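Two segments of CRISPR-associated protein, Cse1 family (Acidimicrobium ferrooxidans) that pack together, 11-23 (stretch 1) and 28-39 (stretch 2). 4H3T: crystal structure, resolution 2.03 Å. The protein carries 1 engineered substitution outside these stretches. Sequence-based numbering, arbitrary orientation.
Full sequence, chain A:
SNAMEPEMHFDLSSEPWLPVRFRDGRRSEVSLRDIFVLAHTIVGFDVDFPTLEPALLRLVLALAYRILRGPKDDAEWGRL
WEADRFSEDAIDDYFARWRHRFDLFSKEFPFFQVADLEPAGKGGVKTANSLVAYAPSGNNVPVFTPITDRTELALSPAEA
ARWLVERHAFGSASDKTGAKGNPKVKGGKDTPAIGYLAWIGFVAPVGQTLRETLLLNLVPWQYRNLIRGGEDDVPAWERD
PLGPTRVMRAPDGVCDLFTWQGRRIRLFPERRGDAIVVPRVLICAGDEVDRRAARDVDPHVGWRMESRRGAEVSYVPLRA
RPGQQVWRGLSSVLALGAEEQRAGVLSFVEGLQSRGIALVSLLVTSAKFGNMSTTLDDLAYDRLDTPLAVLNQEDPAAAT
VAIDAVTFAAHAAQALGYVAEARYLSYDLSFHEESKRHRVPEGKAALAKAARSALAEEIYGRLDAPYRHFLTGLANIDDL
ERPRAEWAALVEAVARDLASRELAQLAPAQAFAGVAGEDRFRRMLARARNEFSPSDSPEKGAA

Stretch 1 (11-23) DLSSEPWLPVRFR
Stretch 2 28-39: SEVSLRDIFVLA

A short antiparallel ladder that runs on into a helix shows how backbone pairing sets up apolar packing. Stretch 1 opens as a turn, Asp 11 (chi1 t) accepting from Ser 13 N and OG through OD1. The turn offers its carbonyls to the start of helix 32-37: Leu 32 N donates to Leu 12 O (3.1 Å) and Arg 33 N to Ser 13 O (3.2 Å), while Ser 31 (p) caps the helix, OG accepting from Asp 34 N at 3.1 Å. Pro 16 CB lies 3.4 Å from Glu 29 O. Trp 17 (phi/psi -152/-8, chi1 63°) ties NE1 to Leu 12 O and sets its ring edge against Leu 32, CZ2 to CG 3.9 Å.

Val 30 O accepts from both Trp 17 N (3.0 Å) and Leu 18 N (2.9 Å); Val 30 N returns a bond to Leu 18 O (2.8 Å). Leu 18 (m, t) reaches Leu 32 CD2 at 3.5 Å through CD1. Pro 19, lacking an amide hydrogen, suits the non-hydrogen-bonded pair with Glu 29, on the sheet face away from Leu 18. Val 20 N donates to Ser 28 O (2.9 Å), and Val 20 CG1 meets Ile 35 CD1 at 4.1 Å. Phe 22 (m) finishes the apolar layer, CZ 3.9 Å from Val 30 CG1. The stretches bury 813 Å².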

# COMPACT_ATOMS: atom_id res chain seq x y z
N ASP A 11 -21.27 -10.51 16.74
CA ASP A 11 -20.65 -11.63 16.04
C ASP A 11 -20.24 -11.15 14.64
O ASP A 11 -21.08 -10.95 13.76
CB ASP A 11 -21.62 -12.84 16.00
CG ASP A 11 -21.11 -14.11 15.29
OD1 ASP A 11 -20.08 -14.04 14.63
OD2 ASP A 11 -21.76 -15.12 15.37
N LEU A 12 -18.94 -11.05 14.44
CA LEU A 12 -18.35 -10.56 13.18
C LEU A 12 -18.55 -11.52 12.02
O LEU A 12 -18.39 -11.13 10.85
CB LEU A 12 -16.85 -10.27 13.40
CG LEU A 12 -16.48 -9.21 14.44
CD1 LEU A 12 -14.96 -9.16 14.59
CD2 LEU A 12 -17.06 -7.87 14.09
N SER A 13 -18.89 -12.76 12.30
CA SER A 13 -19.20 -13.67 11.20
C SER A 13 -20.62 -13.46 10.65
O SER A 13 -20.88 -13.90 9.54
CB SER A 13 -19.05 -15.13 11.63
OG SER A 13 -20.13 -15.59 12.43
N SER A 14 -21.56 -12.86 11.43
CA SER A 14 -22.95 -12.74 10.99
C SER A 14 -23.53 -11.31 11.03
O SER A 14 -24.56 -11.07 10.42
CB SER A 14 -23.85 -13.68 11.81
OG SER A 14 -23.64 -13.45 13.20
N GLU A 15 -22.84 -10.36 11.64
CA GLU A 15 -23.28 -8.95 11.67
C GLU A 15 -22.59 -8.15 10.60
O GLU A 15 -21.42 -8.40 10.33
CB GLU A 15 -22.91 -8.27 13.01
CG GLU A 15 -23.53 -8.96 14.18
CD GLU A 15 -24.93 -8.54 14.54
OE1 GLU A 15 -25.68 -8.01 13.68
OE2 GLU A 15 -25.28 -8.75 15.72
N PRO A 16 -23.25 -7.10 10.08
CA PRO A 16 -22.61 -6.31 8.99
C PRO A 16 -21.53 -5.35 9.50
O PRO A 16 -21.77 -4.59 10.42
CB PRO A 16 -23.80 -5.57 8.34
CG PRO A 16 -24.90 -5.56 9.36
CD PRO A 16 -24.67 -6.72 10.31
N TRP A 17 -20.31 -5.43 8.95
CA TRP A 17 -19.28 -4.47 9.32
C TRP A 17 -18.22 -4.19 8.24
O TRP A 17 -17.39 -3.32 8.47
CB TRP A 17 -18.56 -4.92 10.63
CG TRP A 17 -17.82 -6.20 10.54
CD1 TRP A 17 -18.35 -7.46 10.47
CD2 TRP A 17 -16.40 -6.36 10.52
NE1 TRP A 17 -17.36 -8.39 10.37
CE2 TRP A 17 -16.14 -7.75 10.46
CE3 TRP A 17 -15.32 -5.48 10.67
CZ2 TRP A 17 -14.84 -8.28 10.52
CZ3 TRP A 17 -14.04 -5.99 10.76
CH2 TRP A 17 -13.80 -7.39 10.69
N LEU A 18 -18.21 -4.94 7.14
CA LEU A 18 -17.20 -4.84 6.07
C LEU A 18 -17.80 -4.09 4.89
O LEU A 18 -18.70 -4.59 4.25
CB LEU A 18 -16.74 -6.25 5.66
CG LEU A 18 -16.10 -7.03 6.80
CD1 LEU A 18 -16.02 -8.45 6.48
CD2 LEU A 18 -14.71 -6.51 7.14
N PRO A 19 -17.37 -2.83 4.66
CA PRO A 19 -18.00 -2.04 3.58
C PRO A 19 -17.52 -2.50 2.21
O PRO A 19 -16.32 -2.58 1.94
CB PRO A 19 -17.59 -0.60 3.89
CG PRO A 19 -16.51 -0.69 4.84
CD PRO A 19 -16.31 -2.07 5.32
N VAL A 20 -18.46 -2.78 1.35
CA VAL A 20 -18.16 -3.26 0.01
C VAL A 20 -19.02 -2.53 -1.00
O VAL A 20 -20.03 -1.93 -0.67
CB VAL A 20 -18.34 -4.79 -0.13
CG1 VAL A 20 -17.40 -5.53 0.79
CG2 VAL A 20 -19.79 -5.20 0.13
N ARG A 21 -18.61 -2.64 -2.25
CA ARG A 21 -19.36 -2.15 -3.39
C ARG A 21 -19.77 -3.37 -4.23
O ARG A 21 -18.93 -4.19 -4.57
CB ARG A 21 -18.51 -1.19 -4.21
CG ARG A 21 -19.18 -0.71 -5.50
CD ARG A 21 -18.15 0.09 -6.29
NE ARG A 21 -18.07 1.48 -5.85
CZ ARG A 21 -18.93 2.44 -6.20
NH1 ARG A 21 -19.98 2.16 -6.97
NH2 ARG A 21 -18.76 3.68 -5.77
N PHE A 22 -21.06 -3.51 -4.49
CA PHE A 22 -21.62 -4.63 -5.23
C PHE A 22 -21.55 -4.35 -6.73
O PHE A 22 -21.49 -3.18 -7.11
CB PHE A 22 -23.05 -4.91 -4.78
CG PHE A 22 -23.12 -5.67 -3.48
CD1 PHE A 22 -23.12 -7.06 -3.47
CD2 PHE A 22 -23.18 -5.00 -2.25
CE1 PHE A 22 -23.15 -7.76 -2.28
CE2 PHE A 22 -23.32 -5.71 -1.07
CZ PHE A 22 -23.35 -7.08 -1.08
N ARG A 23 -21.53 -5.40 -7.56
CA ARG A 23 -21.50 -5.27 -9.03
C ARG A 23 -22.75 -4.54 -9.56
O ARG A 23 -22.65 -3.83 -10.55
CB ARG A 23 -21.35 -6.64 -9.71
CG ARG A 23 -19.98 -7.22 -9.53
CD ARG A 23 -19.95 -8.70 -9.89
NE ARG A 23 -19.80 -8.90 -11.33
CZ ARG A 23 -19.87 -10.07 -11.95
NH1 ARG A 23 -20.08 -11.19 -11.25
NH2 ARG A 23 -19.73 -10.14 -13.27
N SER A 28 -22.83 -1.21 0.74
CA SER A 28 -23.32 -1.56 2.08
C SER A 28 -22.28 -2.42 2.82
O SER A 28 -21.19 -2.71 2.31
CB SER A 28 -24.68 -2.26 2.02
OG SER A 28 -24.64 -3.53 1.39
N GLU A 29 -22.55 -2.68 4.07
CA GLU A 29 -21.67 -3.47 4.92
C GLU A 29 -22.09 -4.89 4.95
O GLU A 29 -23.29 -5.17 4.96
CB GLU A 29 -21.64 -2.91 6.34
CG GLU A 29 -20.87 -1.63 6.38
CD GLU A 29 -20.90 -0.96 7.74
OE1 GLU A 29 -21.44 -1.55 8.70
OE2 GLU A 29 -20.40 0.18 7.85
N VAL A 30 -21.13 -5.82 4.96
CA VAL A 30 -21.47 -7.25 5.02
C VAL A 30 -20.72 -7.91 6.19
O VAL A 30 -19.73 -7.37 6.70
CB VAL A 30 -21.19 -7.97 3.67
CG1 VAL A 30 -22.11 -7.44 2.57
CG2 VAL A 30 -19.70 -7.87 3.24
N SER A 31 -21.16 -9.07 6.56
CA SER A 31 -20.51 -9.91 7.59
C SER A 31 -19.38 -10.70 6.94
O SER A 31 -19.28 -10.72 5.71
CB SER A 31 -21.53 -10.87 8.14
OG SER A 31 -21.96 -11.67 7.06
N LEU A 32 -18.58 -11.38 7.74
CA LEU A 32 -17.51 -12.20 7.19
C LEU A 32 -18.09 -13.41 6.44
O LEU A 32 -17.56 -13.77 5.42
CB LEU A 32 -16.53 -12.69 8.24
CG LEU A 32 -15.62 -11.68 8.83
CD1 LEU A 32 -15.06 -12.22 10.12
CD2 LEU A 32 -14.51 -11.32 7.88
N ARG A 33 -19.22 -13.94 6.86
CA ARG A 33 -19.87 -15.03 6.17
C ARG A 33 -20.30 -14.55 4.77
O ARG A 33 -19.95 -15.20 3.79
CB ARG A 33 -21.05 -15.59 6.99
CG ARG A 33 -21.57 -16.87 6.36
CD ARG A 33 -23.02 -16.76 5.99
NE ARG A 33 -23.54 -18.02 5.45
CZ ARG A 33 -24.47 -18.10 4.50
NH1 ARG A 33 -24.98 -16.99 3.98
NH2 ARG A 33 -24.88 -19.29 4.06
N ASP A 34 -21.01 -13.42 4.69
CA ASP A 34 -21.46 -12.88 3.41
C ASP A 34 -20.34 -12.38 2.51
O ASP A 34 -20.44 -12.50 1.31
CB ASP A 34 -22.50 -11.75 3.61
CG ASP A 34 -23.89 -12.32 3.84
OD1 ASP A 34 -24.06 -13.55 3.66
OD2 ASP A 34 -24.79 -11.55 4.24
N ILE A 35 -19.25 -11.91 3.06
CA ILE A 35 -18.17 -11.46 2.18
C ILE A 35 -17.59 -12.68 1.36
O ILE A 35 -17.18 -12.50 0.22
CB ILE A 35 -17.10 -10.61 2.95
CG1 ILE A 35 -16.53 -9.51 2.01
CG2 ILE A 35 -16.05 -11.46 3.56
CD1 ILE A 35 -15.50 -8.65 2.55
N PHE A 36 -17.66 -13.89 1.89
CA PHE A 36 -17.21 -15.09 1.20
C PHE A 36 -18.32 -15.63 0.32
O PHE A 36 -18.11 -15.88 -0.85
CB PHE A 36 -16.76 -16.15 2.23
CG PHE A 36 -15.35 -15.87 2.63
CD1 PHE A 36 -14.30 -16.21 1.79
CD2 PHE A 36 -15.06 -15.22 3.83
CE1 PHE A 36 -13.01 -15.93 2.14
CE2 PHE A 36 -13.75 -14.88 4.15
CZ PHE A 36 -12.73 -15.26 3.31
N VAL A 37 -19.52 -15.78 0.87
CA VAL A 37 -20.65 -16.36 0.11
C VAL A 37 -20.96 -15.49 -1.12
O VAL A 37 -21.18 -16.02 -2.20
CB VAL A 37 -21.89 -16.55 1.01
CG1 VAL A 37 -23.13 -17.02 0.19
CG2 VAL A 37 -21.57 -17.56 2.10
N LEU A 38 -20.86 -14.15 -0.97
CA LEU A 38 -21.20 -13.22 -2.04
C LEU A 38 -19.99 -12.61 -2.77
O LEU A 38 -20.17 -11.69 -3.57
CB LEU A 38 -22.06 -12.10 -1.45
CG LEU A 38 -23.34 -12.51 -0.71
CD1 LEU A 38 -24.04 -11.30 -0.16
CD2 LEU A 38 -24.27 -13.26 -1.60
N ALA A 39 -18.77 -13.14 -2.55
CA ALA A 39 -17.55 -12.58 -3.14
C ALA A 39 -17.59 -12.42 -4.67
O ALA A 39 -17.10 -11.43 -5.18
CB ALA A 39 -16.35 -13.43 -2.75